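Single-stranded DNA-binding protein (Thermotoga maritima, PDB 1Z9F) probably binds single-stranded DNA through an OB fold and acts as a homotetramer. Local coordinates at residues L88-M93 with V112-R117; I19-R24 with F43-D48; P39-T44 with I67-R72. All coordinates share one frame; numbering follows the deposited sequence.

Contact 1: residues L88-M93 with V112-R117; sequences LVEGEM and VANVVR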
# COMPACT_ATOMS: atom_id res chain seq x y z
N LEU A 88 -7.66 -9.04 8.99
CA LEU A 88 -7.00 -7.76 9.08
C LEU A 88 -5.55 -8.04 8.78
O LEU A 88 -5.00 -9.01 9.28
CB LEU A 88 -7.12 -7.16 10.48
CG LEU A 88 -6.47 -5.77 10.56
CD1 LEU A 88 -7.37 -4.85 11.30
CD2 LEU A 88 -5.04 -5.76 11.15
N VAL A 89 -4.95 -7.21 7.95
CA VAL A 89 -3.52 -7.27 7.73
C VAL A 89 -2.89 -5.92 8.01
O VAL A 89 -3.28 -4.92 7.45
CB VAL A 89 -3.19 -7.76 6.30
CG1 VAL A 89 -1.73 -7.53 5.97
CG2 VAL A 89 -3.56 -9.25 6.16
N GLU A 90 -1.89 -5.93 8.87
CA GLU A 90 -1.09 -4.77 9.13
C GLU A 90 0.33 -5.03 8.69
O GLU A 90 0.93 -6.05 9.02
CB GLU A 90 -1.10 -4.47 10.61
CG GLU A 90 -0.58 -3.12 10.87
CD GLU A 90 -0.35 -2.89 12.25
OE1 GLU A 90 -1.14 -3.39 13.06
OE2 GLU A 90 0.62 -2.18 12.57
N GLY A 91 0.91 -4.12 7.93
CA GLY A 91 2.30 -4.26 7.62
C GLY A 91 2.84 -3.14 6.79
O GLY A 91 2.44 -1.99 6.95
N GLU A 92 3.78 -3.49 5.90
CA GLU A 92 4.41 -2.50 5.05
C GLU A 92 4.14 -2.76 3.62
O GLU A 92 4.00 -3.90 3.20
CB GLU A 92 5.88 -2.44 5.32
CG GLU A 92 6.21 -1.69 6.55
CD GLU A 92 7.69 -1.67 6.82
OE1 GLU A 92 8.41 -2.31 6.02
OE2 GLU A 92 8.12 -1.05 7.84
N MET A 93 4.01 -1.69 2.86
CA MET A 93 3.77 -1.84 1.44
C MET A 93 5.14 -1.82 0.79
O MET A 93 5.82 -0.79 0.77
CB MET A 93 2.85 -0.74 0.93
CG MET A 93 2.36 -0.92 -0.53
SD MET A 93 1.48 -2.48 -0.83
CE MET A 93 2.63 -3.35 -1.79
N VAL A 112 4.37 -6.89 3.38
CA VAL A 112 5.05 -7.65 4.42
C VAL A 112 4.27 -7.36 5.70
O VAL A 112 4.33 -6.24 6.25
CB VAL A 112 6.54 -7.27 4.54
CG1 VAL A 112 7.21 -8.08 5.63
CG2 VAL A 112 7.28 -7.49 3.17
N ALA A 113 3.50 -8.35 6.13
CA ALA A 113 2.62 -8.21 7.25
C ALA A 113 3.39 -8.36 8.53
O ALA A 113 4.25 -9.25 8.67
CB ALA A 113 1.48 -9.20 7.18
N ASN A 114 3.09 -7.48 9.48
CA ASN A 114 3.55 -7.70 10.83
C ASN A 114 2.44 -8.27 11.69
O ASN A 114 2.70 -8.81 12.72
CB ASN A 114 4.20 -6.44 11.43
CG ASN A 114 3.28 -5.24 11.45
OD1 ASN A 114 3.18 -4.48 10.47
ND2 ASN A 114 2.66 -4.99 12.62
N VAL A 115 1.19 -8.16 11.25
CA VAL A 115 0.03 -8.63 12.02
C VAL A 115 -1.00 -9.23 11.05
O VAL A 115 -1.26 -8.66 10.00
CB VAL A 115 -0.61 -7.46 12.81
CG1 VAL A 115 -2.02 -7.81 13.32
CG2 VAL A 115 0.26 -7.06 13.96
N VAL A 116 -1.55 -10.39 11.39
CA VAL A 116 -2.74 -10.92 10.72
C VAL A 116 -3.72 -11.48 11.74
O VAL A 116 -3.42 -12.47 12.42
CB VAL A 116 -2.42 -12.04 9.71
CG1 VAL A 116 -3.71 -12.50 9.01
CG2 VAL A 116 -1.39 -11.58 8.68
N ARG A 117 -4.88 -10.83 11.86
CA ARG A 117 -5.98 -11.32 12.68
C ARG A 117 -7.19 -11.74 11.84
O ARG A 117 -7.57 -11.05 10.89
CB ARG A 117 -6.48 -10.25 13.63
CG ARG A 117 -5.41 -9.59 14.41
CD ARG A 117 -5.90 -9.13 15.74
NE ARG A 117 -4.73 -8.78 16.52
CZ ARG A 117 -4.07 -7.64 16.44
NH1 ARG A 117 -4.51 -6.68 15.65
NH2 ARG A 117 -2.98 -7.43 17.17

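Contact 2: residues I19-R24 with F43-D48; sequences IILIGR and FTIAVD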
# COMPACT_ATOMS: atom_id res chain seq x y z
N ILE A 19 0.65 -0.03 6.10
CA ILE A 19 -0.58 -0.38 5.41
C ILE A 19 -1.46 -1.28 6.31
O ILE A 19 -0.98 -2.16 6.95
CB ILE A 19 -0.35 -0.96 3.97
CG1 ILE A 19 -1.69 -1.03 3.22
CG2 ILE A 19 0.32 -2.32 4.00
CD1 ILE A 19 -1.56 -1.23 1.80
N ILE A 20 -2.76 -0.97 6.35
CA ILE A 20 -3.75 -1.73 7.08
C ILE A 20 -4.88 -2.03 6.12
O ILE A 20 -5.49 -1.12 5.57
CB ILE A 20 -4.30 -0.96 8.26
CG1 ILE A 20 -3.15 -0.52 9.16
CG2 ILE A 20 -5.35 -1.79 8.99
CD1 ILE A 20 -3.53 0.46 10.22
N LEU A 21 -5.14 -3.32 5.95
CA LEU A 21 -6.12 -3.82 4.99
C LEU A 21 -7.01 -4.77 5.74
O LEU A 21 -6.54 -5.42 6.67
CB LEU A 21 -5.43 -4.59 3.85
CG LEU A 21 -4.36 -3.80 3.09
CD1 LEU A 21 -3.52 -4.68 2.26
CD2 LEU A 21 -5.00 -2.70 2.27
N ILE A 22 -8.29 -4.79 5.40
CA ILE A 22 -9.22 -5.83 5.84
C ILE A 22 -9.87 -6.42 4.58
O ILE A 22 -10.57 -5.70 3.85
CB ILE A 22 -10.30 -5.33 6.79
CG1 ILE A 22 -9.68 -4.91 8.11
CG2 ILE A 22 -11.31 -6.41 7.05
CD1 ILE A 22 -10.65 -4.27 9.06
N GLY A 23 -9.63 -7.71 4.33
CA GLY A 23 -10.17 -8.37 3.16
C GLY A 23 -10.29 -9.87 3.34
O GLY A 23 -9.83 -10.43 4.33
N ARG A 24 -10.94 -10.52 2.37
CA ARG A 24 -11.09 -11.98 2.37
C ARG A 24 -9.84 -12.58 1.75
O ARG A 24 -9.20 -11.94 0.91
CB ARG A 24 -12.32 -12.45 1.56
CG ARG A 24 -13.55 -11.53 1.43
CD ARG A 24 -14.30 -11.21 2.74
NE ARG A 24 -14.57 -12.37 3.59
CZ ARG A 24 -15.66 -12.52 4.35
NH1 ARG A 24 -15.79 -13.62 5.08
NH2 ARG A 24 -16.62 -11.60 4.40
N PHE A 43 -0.26 -15.12 0.69
CA PHE A 43 -1.65 -15.21 0.30
C PHE A 43 -2.08 -13.83 -0.18
O PHE A 43 -1.46 -12.84 0.13
CB PHE A 43 -2.55 -15.70 1.44
CG PHE A 43 -2.46 -14.90 2.69
CD1 PHE A 43 -1.45 -15.13 3.61
CD2 PHE A 43 -3.41 -13.93 2.98
CE1 PHE A 43 -1.37 -14.41 4.80
CE2 PHE A 43 -3.35 -13.19 4.17
CZ PHE A 43 -2.32 -13.43 5.08
N THR A 44 -3.12 -13.81 -0.99
CA THR A 44 -3.61 -12.59 -1.58
C THR A 44 -5.01 -12.43 -1.04
O THR A 44 -5.77 -13.41 -0.95
CB THR A 44 -3.61 -12.61 -3.13
OG1 THR A 44 -4.87 -13.08 -3.63
CG2 THR A 44 -2.45 -13.48 -3.70
N ILE A 45 -5.33 -11.20 -0.66
CA ILE A 45 -6.64 -10.87 -0.13
C ILE A 45 -7.40 -10.00 -1.13
O ILE A 45 -6.80 -9.29 -1.95
CB ILE A 45 -6.55 -10.20 1.26
CG1 ILE A 45 -5.61 -8.98 1.24
CG2 ILE A 45 -6.09 -11.23 2.30
CD1 ILE A 45 -5.63 -8.19 2.52
N ALA A 46 -8.73 -10.10 -1.08
CA ALA A 46 -9.59 -9.26 -1.89
C ALA A 46 -10.08 -8.18 -0.97
O ALA A 46 -10.75 -8.48 0.01
CB ALA A 46 -10.75 -10.06 -2.45
N VAL A 47 -9.72 -6.93 -1.28
CA VAL A 47 -10.14 -5.77 -0.50
C VAL A 47 -11.01 -4.90 -1.39
O VAL A 47 -10.51 -4.00 -2.09
CB VAL A 47 -8.92 -4.94 -0.01
CG1 VAL A 47 -9.38 -3.66 0.74
CG2 VAL A 47 -7.98 -5.81 0.85
N ASP A 48 -12.31 -5.16 -1.41
CA ASP A 48 -13.14 -4.40 -2.34
C ASP A 48 -13.49 -3.02 -1.79
O ASP A 48 -13.54 -2.80 -0.58
CB ASP A 48 -14.35 -5.20 -2.91
CG ASP A 48 -15.27 -5.80 -1.84
OD1 ASP A 48 -15.18 -5.37 -0.67
OD2 ASP A 48 -16.08 -6.69 -2.21

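Contact 3: residues P39-T44 with I67-R72; sequences PVTTFT and IVTFGR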
# COMPACT_ATOMS: atom_id res chain seq x y z
N PRO A 39 10.21 -19.94 7.78
CA PRO A 39 8.90 -20.14 7.16
C PRO A 39 8.33 -18.87 6.52
O PRO A 39 8.29 -17.81 7.14
CB PRO A 39 8.03 -20.62 8.34
CG PRO A 39 9.00 -20.86 9.49
CD PRO A 39 10.10 -19.90 9.24
N VAL A 40 7.89 -19.00 5.27
CA VAL A 40 7.26 -17.90 4.55
C VAL A 40 5.95 -18.41 3.99
O VAL A 40 5.89 -19.44 3.34
CB VAL A 40 8.13 -17.40 3.38
CG1 VAL A 40 7.71 -16.03 2.95
CG2 VAL A 40 9.58 -17.41 3.77
N THR A 41 4.89 -17.66 4.28
CA THR A 41 3.57 -17.98 3.81
C THR A 41 3.05 -16.72 3.09
O THR A 41 3.20 -15.61 3.58
CB THR A 41 2.66 -18.40 4.97
OG1 THR A 41 3.27 -19.51 5.65
CG2 THR A 41 1.30 -18.81 4.48
N THR A 42 2.52 -16.92 1.90
CA THR A 42 1.97 -15.86 1.13
C THR A 42 0.51 -16.19 0.89
O THR A 42 0.10 -17.35 0.93
CB THR A 42 2.71 -15.66 -0.21
OG1 THR A 42 2.55 -16.82 -1.05
CG2 THR A 42 4.18 -15.39 0.04
N PHE A 43 -0.26 -15.12 0.69
CA PHE A 43 -1.65 -15.21 0.30
C PHE A 43 -2.08 -13.83 -0.18
O PHE A 43 -1.46 -12.84 0.13
CB PHE A 43 -2.55 -15.70 1.44
CG PHE A 43 -2.46 -14.90 2.69
CD1 PHE A 43 -1.45 -15.13 3.61
CD2 PHE A 43 -3.41 -13.93 2.98
CE1 PHE A 43 -1.37 -14.41 4.80
CE2 PHE A 43 -3.35 -13.19 4.17
CZ PHE A 43 -2.32 -13.43 5.08
N THR A 44 -3.12 -13.81 -0.99
CA THR A 44 -3.61 -12.59 -1.58
C THR A 44 -5.01 -12.43 -1.04
O THR A 44 -5.77 -13.41 -0.95
CB THR A 44 -3.61 -12.61 -3.13
OG1 THR A 44 -4.87 -13.08 -3.63
CG2 THR A 44 -2.45 -13.48 -3.70
N ILE A 67 -0.10 -10.75 0.20
CA ILE A 67 0.40 -10.69 1.59
C ILE A 67 1.55 -11.70 1.82
O ILE A 67 1.42 -12.88 1.51
CB ILE A 67 -0.72 -10.99 2.65
CG1 ILE A 67 -2.04 -10.24 2.37
CG2 ILE A 67 -0.23 -10.70 4.07
CD1 ILE A 67 -1.89 -8.78 2.15
N VAL A 68 2.65 -11.22 2.39
CA VAL A 68 3.77 -12.05 2.80
C VAL A 68 3.90 -12.05 4.33
O VAL A 68 3.83 -11.00 4.95
CB VAL A 68 5.11 -11.54 2.22
CG1 VAL A 68 6.17 -12.64 2.27
CG2 VAL A 68 4.93 -11.09 0.81
N THR A 69 4.10 -13.24 4.91
CA THR A 69 4.36 -13.42 6.34
C THR A 69 5.65 -14.25 6.55
O THR A 69 6.00 -15.07 5.72
CB THR A 69 3.19 -14.16 7.00
OG1 THR A 69 2.95 -15.38 6.31
CG2 THR A 69 1.93 -13.33 6.94
N PHE A 70 6.33 -14.00 7.66
CA PHE A 70 7.60 -14.67 8.01
C PHE A 70 7.56 -15.20 9.44
O PHE A 70 6.84 -14.66 10.28
CB PHE A 70 8.77 -13.70 7.86
CG PHE A 70 9.00 -13.27 6.45
CD1 PHE A 70 8.31 -12.22 5.90
CD2 PHE A 70 9.92 -13.95 5.65
CE1 PHE A 70 8.52 -11.83 4.59
CE2 PHE A 70 10.14 -13.56 4.33
CZ PHE A 70 9.43 -12.50 3.80
N GLY A 71 8.32 -16.25 9.70
CA GLY A 71 8.44 -16.80 11.06
C GLY A 71 7.12 -17.33 11.59
O GLY A 71 6.34 -17.93 10.85
N ARG A 72 6.86 -17.10 12.88
CA ARG A 72 5.66 -17.62 13.55
C ARG A 72 4.36 -17.17 12.89
O ARG A 72 3.35 -17.87 12.94
CB ARG A 72 5.65 -17.21 15.02

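Contact 1: residues L88-M93 with V112-R117
Glu90 and the Asn114-Val115 pair mark a classic beta bulge, where both backbone amides of the longer side turn to one carbonyl. Glu90 O takes Asn114 N at 2.6 Å and Val115 N at 3.1 Å, and the register slips by one residue. On both sides of the bulge the strands pair in antiparallel fashion: Leu88 exchanges backbone bonds with Arg117, Glu90 N reaches Val115 O, and Glu92 exchanges bonds with Val112.

The side chain of Asn114 folds back over the bulge, its CG set between backbone N and carbonyl carbon (chi1 58°). ND2 makes a weak hydrogen bond of 3.5 Å to Glu90 OE2, the carboxylate and amide planes being perpendicular. The stronger partner of that carboxylate is Lys18, in a salt bridge. OD1 lies 3.0 Å from Gly91 CA, and a side chain on Gly91 would run into Val112 O.

The Val89 face is apolar, Val89 CG1 meeting Ala113 CB at 3.8 Å and CG2 lying beside Val116 CG2; on the Glu90 face, Leu88 CD2 approaches Val115 CG1.

This hairpin of strands 86-96 and 108-118 is flanked by strand 16-33, bonded to Val89 and Gly91, and by strand 62-70, bonded to Ala113.

Contact 2: residues I19-R24 with F43-D48
Leu21 and Ile45 meet where the two strands cross at 103°, far from the antiparallel run of an ordinary hairpin and consistent with the sharply coiled first strand of an OB fold. Ile45 holds CG1 between its backbone N and carbonyl carbon (chi1 53°), and from there CD1 extends to Leu21 CB at 3.8 Å and more loosely to Leu21 CD1, the two side chains slanting across one another. Ile45 CG2, on the other branch, lies 3.5 Å from Arg24 O and also sits at the edge of the Phe43 ring, in its plane.

Both methyls of Val47 approach Ile22 O, CG1 at 3.9 Å, and CG2 also touches Gly23 CA and Leu21 CB. Gly23 makes this close approach possible: Gly23 CA is 3.2 Å from Ala46 O, and a CB there would collide with that oxygen and with Val47 CG2.

Polar pairing is confined to one antiparallel bridge. Arg24 N donates to Ala46 O at 3.1 Å, and Ala46 N returns a bond of 2.8 Å to Arg24 O. The arginine side chain turns elsewhere, NE bonding to Gly84 O.

Beyond this bridge Ile19 to Ile22 pair with a strand of the second subunit, so the sheet runs on across the interface. Two backbone bonds and the aliphatic packing of Leu21, Ile45 and Val47 close beside them make up the crossing, so its side-chain chemistry is mostly apolar and its polar part is left to the backbone.

Contact 3: residues P39-T44 with I67-R72
Ile67 lies against the ring of Phe43 at the apolar centre, its CB 3.8 Å from the ring centroid and over the middle of one face, a CH-pi contact. Ile67 CG2 reaches Phe43 CZ at 3.6 Å, and Ile67 CG1 touches Phe43 CE2. In Phe43, chi1 (56°) sets CG between the backbone N and carbonyl carbon, and chi2 (-84°) turns the ring so that one face meets Ile67. An alanine in place of Phe43 would probably leave a gap over Ile67 and deprive Thr69 CG2 of its ring neighbour.

On the other face of the sheet, Val40 CG1 touches Val68 CG1 and sits over one face of the Phe70 ring, displaced toward the rim and 4.1 Å from its centroid. Val40 and Phe70 run side by side, and Thr42 and Val68 do likewise.

Further out the contact turns polar. Thr41 O is gripped twice by Thr69, from N at 2.9 Å and from the hydroxyl OG1 at 2.8 Å, the latter tilted 33° from the carbonyl plane. Thr41 OG1 is held by Glu31 and by Ala74 O of helix 71-80. Thr41 N and Phe43 N continue the antiparallel pairing to Thr69 O and Ile67 O. At the far end Gly71 N binds Pro39 O at 3.0 Å; a positive phi, which favours glycine, accompanies the turn into the helix.

The buried hydroxyls of Thr41 and Thr69 are thus satisfied, the first by Glu31 and Ala74 O, the second by Thr41 O, which lets polar groups sit beside the Phe43-Ile67 packing.

Overall arrangement
All three contacts belong to one five-stranded sheet, as expected of the OB fold of this family. Contact 3 has just over half its touching residues buried; contact 1 has fewer and reaches the surface; contact 2 is half buried, with no exposed residue and the second subunit alongside. Contacts 2 and 3 share strand 39-48, with Phe43 and Thr44 common to both, yet lie on opposite sides of the chain's centre. Contact 1 touches each: Val89 N bonds Leu21 O, and Ala113 N bonds Val68 O. Contacts 1 and 3 are long antiparallel pairings, one bulged and charged on its outer face, the other aromatic with buried threonines; contact 2 has far less backbone bonding.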